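Local coordinates for uncharacterized protein (PDB 4QPV) that is of unknown function and belongs to the DUF1672 family, whose fold is built on a repeat of a kinked helix followed by three beta strands, at residues 50-62 with 96-110. Numbering follows the deposited sequence.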
loop_
_atom_site.group_PDB
_atom_site.type_symbol
_atom_site.label_atom_id
_atom_site.label_comp_id
_atom_site.label_asym_id
_atom_site.label_seq_id
_atom_site.Cartn_x
_atom_site.Cartn_y
_atom_site.Cartn_z
ATOM N N LYS A 50 -8.791 -20.263 9.175
ATOM C CA LYS A 50 -7.506 -20.698 9.726
ATOM C C LYS A 50 -6.373 -19.907 9.088
ATOM O O LYS A 50 -5.477 -19.453 9.789
ATOM C CB LYS A 50 -7.296 -22.211 9.475
ATOM C CG LYS A 50 -5.937 -22.772 9.944
ATOM C CD LYS A 50 -5.804 -22.726 11.472
ATOM C CE LYS A 50 -4.722 -23.660 11.954
ATOM N NZ LYS A 50 -4.841 -23.915 13.414
ATOM N N ILE A 51 -6.430 -19.724 7.760
ATOM C CA ILE A 51 -5.353 -19.024 7.045
ATOM C C ILE A 51 -5.319 -17.556 7.502
ATOM O O ILE A 51 -4.231 -17.021 7.765
ATOM C CB ILE A 51 -5.472 -19.187 5.500
ATOM C CG1 ILE A 51 -5.267 -20.660 5.064
ATOM C CG2 ILE A 51 -4.482 -18.263 4.773
ATOM C CD1 ILE A 51 -5.883 -20.990 3.621
ATOM N N ALA A 52 -6.504 -16.932 7.642
ATOM C CA ALA A 52 -6.625 -15.547 8.128
ATOM C C ALA A 52 -6.005 -15.413 9.525
ATOM O O ALA A 52 -5.206 -14.506 9.759
ATOM C CB ALA A 52 -8.088 -15.124 8.154
ATOM N N LYS A 53 -6.316 -16.370 10.429
ATOM C CA LYS A 53 -5.792 -16.395 11.797
ATOM C C LYS A 53 -4.260 -16.517 11.786
ATOM O O LYS A 53 -3.589 -15.792 12.533
ATOM C CB LYS A 53 -6.432 -17.573 12.593
ATOM C CG LYS A 53 -5.895 -17.718 14.016
ATOM C CD LYS A 53 -6.709 -18.681 14.881
ATOM C CE LYS A 53 -6.495 -20.139 14.563
ATOM N NZ LYS A 53 -7.119 -21.009 15.597
ATOM N N ARG A 54 -3.716 -17.433 10.950
ATOM C CA ARG A 54 -2.253 -17.629 10.842
ATOM C C ARG A 54 -1.568 -16.381 10.247
ATOM O O ARG A 54 -0.478 -16.011 10.695
ATOM C CB ARG A 54 -1.901 -18.894 10.032
ATOM C CG ARG A 54 -2.344 -20.210 10.722
ATOM C CD ARG A 54 -1.449 -20.543 11.910
ATOM N NE ARG A 54 -0.334 -21.407 11.522
ATOM C CZ ARG A 54 0.774 -21.582 12.240
ATOM N NH1 ARG A 54 0.966 -20.893 13.358
ATOM N NH2 ARG A 54 1.697 -22.440 11.842
ATOM N N GLY A 55 -2.203 -15.741 9.272
ATOM C CA GLY A 55 -1.681 -14.502 8.683
ATOM C C GLY A 55 -1.595 -13.388 9.709
ATOM O O GLY A 55 -0.556 -12.737 9.847
ATOM N N GLU A 56 -2.651 -13.232 10.515
ATOM C CA GLU A 56 -2.670 -12.237 11.598
ATOM C C GLU A 56 -1.579 -12.567 12.627
ATOM O O GLU A 56 -0.821 -11.677 13.040
ATOM C CB GLU A 56 -4.069 -12.185 12.239
ATOM C CG GLU A 56 -5.088 -11.548 11.290
ATOM C CD GLU A 56 -6.550 -11.854 11.573
ATOM O OE1 GLU A 56 -6.848 -12.527 12.590
ATOM O OE2 GLU A 56 -7.403 -11.436 10.758
ATOM N N GLN A 57 -1.444 -13.864 12.977
ATOM C CA GLN A 57 -0.412 -14.307 13.918
ATOM C C GLN A 57 0.980 -13.936 13.399
ATOM O O GLN A 57 1.823 -13.519 14.194
ATOM C CB GLN A 57 -0.495 -15.829 14.151
ATOM C CG GLN A 57 0.534 -16.369 15.166
ATOM C CD GLN A 57 0.540 -17.876 15.221
ATOM O OE1 GLN A 57 -0.164 -18.551 14.464
ATOM N NE2 GLN A 57 1.295 -18.449 16.157
ATOM N N PHE A 58 1.236 -14.152 12.084
ATOM C CA PHE A 58 2.537 -13.843 11.485
ATOM C C PHE A 58 2.944 -12.374 11.750
ATOM O O PHE A 58 4.085 -12.109 12.144
ATOM C CB PHE A 58 2.527 -14.113 9.970
ATOM C CG PHE A 58 3.867 -13.883 9.302
ATOM C CD1 PHE A 58 4.224 -12.620 8.835
ATOM C CD2 PHE A 58 4.752 -14.938 9.095
ATOM C CE1 PHE A 58 5.471 -12.405 8.224
ATOM C CE2 PHE A 58 5.993 -14.727 8.485
ATOM C CZ PHE A 58 6.346 -13.461 8.052
ATOM N N PHE A 59 2.029 -11.443 11.523
ATOM C CA PHE A 59 2.309 -10.011 11.694
ATOM C C PHE A 59 2.497 -9.652 13.154
ATOM O O PHE A 59 3.305 -8.767 13.448
ATOM C CB PHE A 59 1.220 -9.154 11.040
ATOM C CG PHE A 59 1.435 -9.034 9.553
ATOM C CD1 PHE A 59 0.978 -10.025 8.687
ATOM C CD2 PHE A 59 2.165 -7.970 9.021
ATOM C CE1 PHE A 59 1.228 -9.941 7.307
ATOM C CE2 PHE A 59 2.441 -7.905 7.652
ATOM C CZ PHE A 59 1.972 -8.889 6.806
HETATM N N MSE A 60 1.804 -10.359 14.079
HETATM C CA MSE A 60 1.996 -10.101 15.506
HETATM C C MSE A 60 3.375 -10.635 15.934
HETATM O O MSE A 60 4.135 -9.900 16.554
HETATM C CB MSE A 60 0.861 -10.698 16.368
HETATM C CG MSE A 60 1.010 -10.394 17.880
HETATM SE SE MSE A 60 1.114 -8.470 18.328
HETATM C CE MSE A 60 -0.758 -8.029 18.099
ATOM N N ASP A 61 3.702 -11.905 15.582
ATOM C CA ASP A 61 4.980 -12.530 15.934
ATOM C C ASP A 61 6.201 -11.757 15.403
ATOM O O ASP A 61 7.176 -11.568 16.136
ATOM C CB ASP A 61 5.038 -13.967 15.394
ATOM C CG ASP A 61 4.126 -14.956 16.107
ATOM O OD1 ASP A 61 3.653 -14.635 17.227
ATOM O OD2 ASP A 61 3.871 -16.032 15.542
ATOM N N ASN A 62 6.145 -11.314 14.152
ATOM C CA ASN A 62 7.298 -10.684 13.512
ATOM C C ASN A 62 7.364 -9.168 13.619
ATOM O O ASN A 62 8.472 -8.642 13.695
ATOM C CB ASN A 62 7.387 -11.107 12.030
ATOM C CG ASN A 62 7.717 -12.580 11.915
ATOM O OD1 ASN A 62 8.793 -13.027 12.328
ATOM N ND2 ASN A 62 6.742 -13.394 11.525
ATOM N N ILE A 96 1.178 -11.842 2.768
ATOM C CA ILE A 96 2.165 -12.853 3.100
ATOM C C ILE A 96 1.787 -14.171 2.418
ATOM O O ILE A 96 0.635 -14.594 2.571
ATOM C CB ILE A 96 2.334 -13.013 4.649
ATOM C CG1 ILE A 96 3.425 -14.039 5.024
ATOM C CG2 ILE A 96 1.014 -13.304 5.385
ATOM C CD1 ILE A 96 4.864 -13.590 4.782
ATOM N N PRO A 97 2.713 -14.847 1.701
ATOM C CA PRO A 97 2.349 -16.158 1.140
ATOM C C PRO A 97 2.565 -17.251 2.179
ATOM O O PRO A 97 3.421 -17.114 3.066
ATOM C CB PRO A 97 3.304 -16.294 -0.045
ATOM C CG PRO A 97 4.541 -15.563 0.392
ATOM C CD PRO A 97 4.124 -14.504 1.381
ATOM N N PHE A 98 1.819 -18.356 2.061
ATOM C CA PHE A 98 2.015 -19.524 2.914
ATOM C C PHE A 98 1.912 -20.798 2.121
ATOM O O PHE A 98 1.165 -20.840 1.145
ATOM C CB PHE A 98 0.925 -19.590 4.005
ATOM C CG PHE A 98 0.938 -18.574 5.111
ATOM C CD1 PHE A 98 2.069 -18.403 5.907
ATOM C CD2 PHE A 98 -0.228 -17.909 5.473
ATOM C CE1 PHE A 98 2.056 -17.510 6.985
ATOM C CE2 PHE A 98 -0.256 -17.072 6.589
ATOM C CZ PHE A 98 0.885 -16.889 7.345
ATOM N N ASP A 99 2.550 -21.873 2.599
ATOM C CA ASP A 99 2.329 -23.206 2.026
ATOM C C ASP A 99 1.007 -23.711 2.608
ATOM O O ASP A 99 0.567 -23.196 3.635
ATOM C CB ASP A 99 3.481 -24.172 2.384
ATOM C CG ASP A 99 4.823 -23.801 1.787
ATOM O OD1 ASP A 99 4.842 -23.196 0.687
ATOM O OD2 ASP A 99 5.852 -24.117 2.413
ATOM N N LYS A 100 0.383 -24.707 1.983
ATOM C CA LYS A 100 -0.858 -25.311 2.504
ATOM C C LYS A 100 -0.640 -25.854 3.921
ATOM O O LYS A 100 -1.578 -25.879 4.710
ATOM C CB LYS A 100 -1.327 -26.442 1.569
ATOM C CG LYS A 100 -1.882 -25.963 0.229
ATOM C CD LYS A 100 -1.896 -27.120 -0.763
ATOM C CE LYS A 100 -3.291 -27.503 -1.169
ATOM N NZ LYS A 100 -3.364 -28.902 -1.679
ATOM N N SER A 101 0.616 -26.241 4.263
ATOM C CA SER A 101 0.978 -26.767 5.591
ATOM C C SER A 101 0.775 -25.737 6.726
ATOM O O SER A 101 0.874 -26.109 7.893
ATOM C CB SER A 101 2.417 -27.268 5.600
ATOM O OG SER A 101 3.310 -26.183 5.417
ATOM N N ILE A 102 0.451 -24.475 6.402
ATOM C CA ILE A 102 0.161 -23.448 7.415
ATOM C C ILE A 102 -1.020 -23.847 8.340
ATOM O O ILE A 102 -1.057 -23.406 9.487
ATOM C CB ILE A 102 -0.077 -22.041 6.786
ATOM C CG1 ILE A 102 0.067 -20.917 7.851
ATOM C CG2 ILE A 102 -1.422 -21.957 6.023
ATOM C CD1 ILE A 102 1.466 -20.743 8.480
ATOM N N ILE A 103 -1.945 -24.704 7.865
ATOM C CA ILE A 103 -3.104 -25.135 8.675
ATOM C C ILE A 103 -2.726 -26.162 9.752
ATOM O O ILE A 103 -3.563 -26.493 10.594
ATOM C CB ILE A 103 -4.207 -25.734 7.743
ATOM C CG1 ILE A 103 -3.773 -27.085 7.085
ATOM C CG2 ILE A 103 -4.722 -24.700 6.705
ATOM C CD1 ILE A 103 -4.972 -27.927 6.507
ATOM N N GLU A 104 -1.497 -26.696 9.703
ATOM C CA GLU A 104 -1.078 -27.805 10.566
ATOM C C GLU A 104 -0.808 -27.454 12.029
ATOM O O GLU A 104 -0.795 -28.361 12.865
ATOM C CB GLU A 104 0.167 -28.478 9.986
ATOM C CG GLU A 104 -0.108 -29.214 8.680
ATOM C CD GLU A 104 1.093 -29.910 8.075
ATOM O OE1 GLU A 104 2.139 -30.009 8.757
ATOM O OE2 GLU A 104 0.996 -30.339 6.905
ATOM N N SER A 105 -0.589 -26.177 12.349
ATOM C CA SER A 105 -0.229 -25.801 13.720
ATOM C C SER A 105 -0.685 -24.391 14.091
ATOM O O SER A 105 -1.142 -23.644 13.240
ATOM C CB SER A 105 1.299 -25.875 13.849
ATOM O OG SER A 105 1.769 -25.497 15.127
ATOM N N ASP A 106 -0.542 -24.035 15.377
ATOM C CA ASP A 106 -0.753 -22.664 15.851
ATOM C C ASP A 106 0.544 -22.168 16.499
ATOM O O ASP A 106 0.563 -21.096 17.103
ATOM C CB ASP A 106 -1.943 -22.549 16.809
ATOM C CG ASP A 106 -3.259 -22.857 16.147
ATOM O OD1 ASP A 106 -3.588 -22.190 15.139
ATOM O OD2 ASP A 106 -3.933 -23.808 16.592
ATOM N N SER A 107 1.635 -22.930 16.332
ATOM C CA SER A 107 2.936 -22.591 16.914
ATOM C C SER A 107 3.516 -21.313 16.289
ATOM O O SER A 107 3.076 -20.862 15.233
ATOM C CB SER A 107 3.922 -23.753 16.806
ATOM O OG SER A 107 4.246 -24.029 15.455
ATOM N N SER A 108 4.442 -20.682 17.012
ATOM C CA SER A 108 5.057 -19.423 16.612
ATOM C C SER A 108 5.423 -19.363 15.128
ATOM O O SER A 108 5.956 -20.317 14.556
ATOM C CB SER A 108 6.307 -19.166 17.444
ATOM O OG SER A 108 6.924 -17.972 16.991
ATOM N N LEU A 109 5.152 -18.205 14.524
ATOM C CA LEU A 109 5.482 -17.943 13.138
ATOM C C LEU A 109 6.674 -16.973 13.032
ATOM O O LEU A 109 6.929 -16.454 11.942
ATOM C CB LEU A 109 4.253 -17.436 12.375
ATOM C CG LEU A 109 3.230 -18.535 12.066
ATOM C CD1 LEU A 109 1.955 -17.938 11.498
ATOM C CD2 LEU A 109 3.810 -19.576 11.104
ATOM N N ARG A 110 7.423 -16.769 14.163
ATOM C CA ARG A 110 8.630 -15.932 14.204
ATOM C C ARG A 110 9.574 -16.412 13.092
ATOM O O ARG A 110 9.948 -17.589 13.076
ATOM C CB ARG A 110 9.270 -16.023 15.606
ATOM C CG ARG A 110 10.690 -15.483 15.746
ATOM C CD ARG A 110 11.227 -15.671 17.159
ATOM N NE ARG A 110 11.560 -17.068 17.452
ATOM C CZ ARG A 110 10.813 -17.887 18.190
ATOM N NH1 ARG A 110 9.679 -17.459 18.731
ATOM N NH2 ARG A 110 11.198 -19.139 18.396
HETATM O O HOH W 1 -3.675 -26.490 13.437
HETATM O O HOH W 2 1.957 -24.790 10.140
HETATM O O HOH W 3 4.263 -22.665 13.087
HETATM O O HOH W 4 -2.785 -19.285 14.916
#
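Arg-54 of helix 50-62 reaches into the loop after strand 96-98, where two backbone oxygens, the Gln-57 amide oxygen and two waters take its N-H groups. Bends at chi2 (-74°) and chi3 (-92°) curl Arg-54 alongside Ile-102, the two side chains running in opposite directions, and Arg-54 NE donates to Ile-102 O (2.9 Å). Arg-54 NH1 donates to Ser-107 O (2.8 Å), also near the guanidinium plane. The Ser-105 carbonyl lies over one face without bonding to it, Leu-109 CD2 over the opposite one. The tight apolar part is on the strand side: Phe-98 turns its edge to Gly-55, and Ile-96 CD1 makes a CH-pi contact over one face of Phe-58, with Asn-62 ND2 over the other. Met-118 and Leu-121 of helix 116-133 also touch this ring. The outer side is looser and wetter. Lys-50 NZ bridges to Asp-106 OD1 (2.7 Å); Gln-57 NE2 donates to Asp-106 O (2.9 Å) from above the carbonyl plane, and a water also links the two residues. Asp-61 OD2 accepts from Leu-109 N (2.7 Å). Asn-62 ND2 donates almost straight (170°) to Leu-109 O, while OD1 accepts from Ser-111 N. Helix 48-63 precedes a three-stranded sheet whose trailing loop thus folds back on it, bonded mostly through peptide oxygens, so its course probably depends strongly on Arg-54.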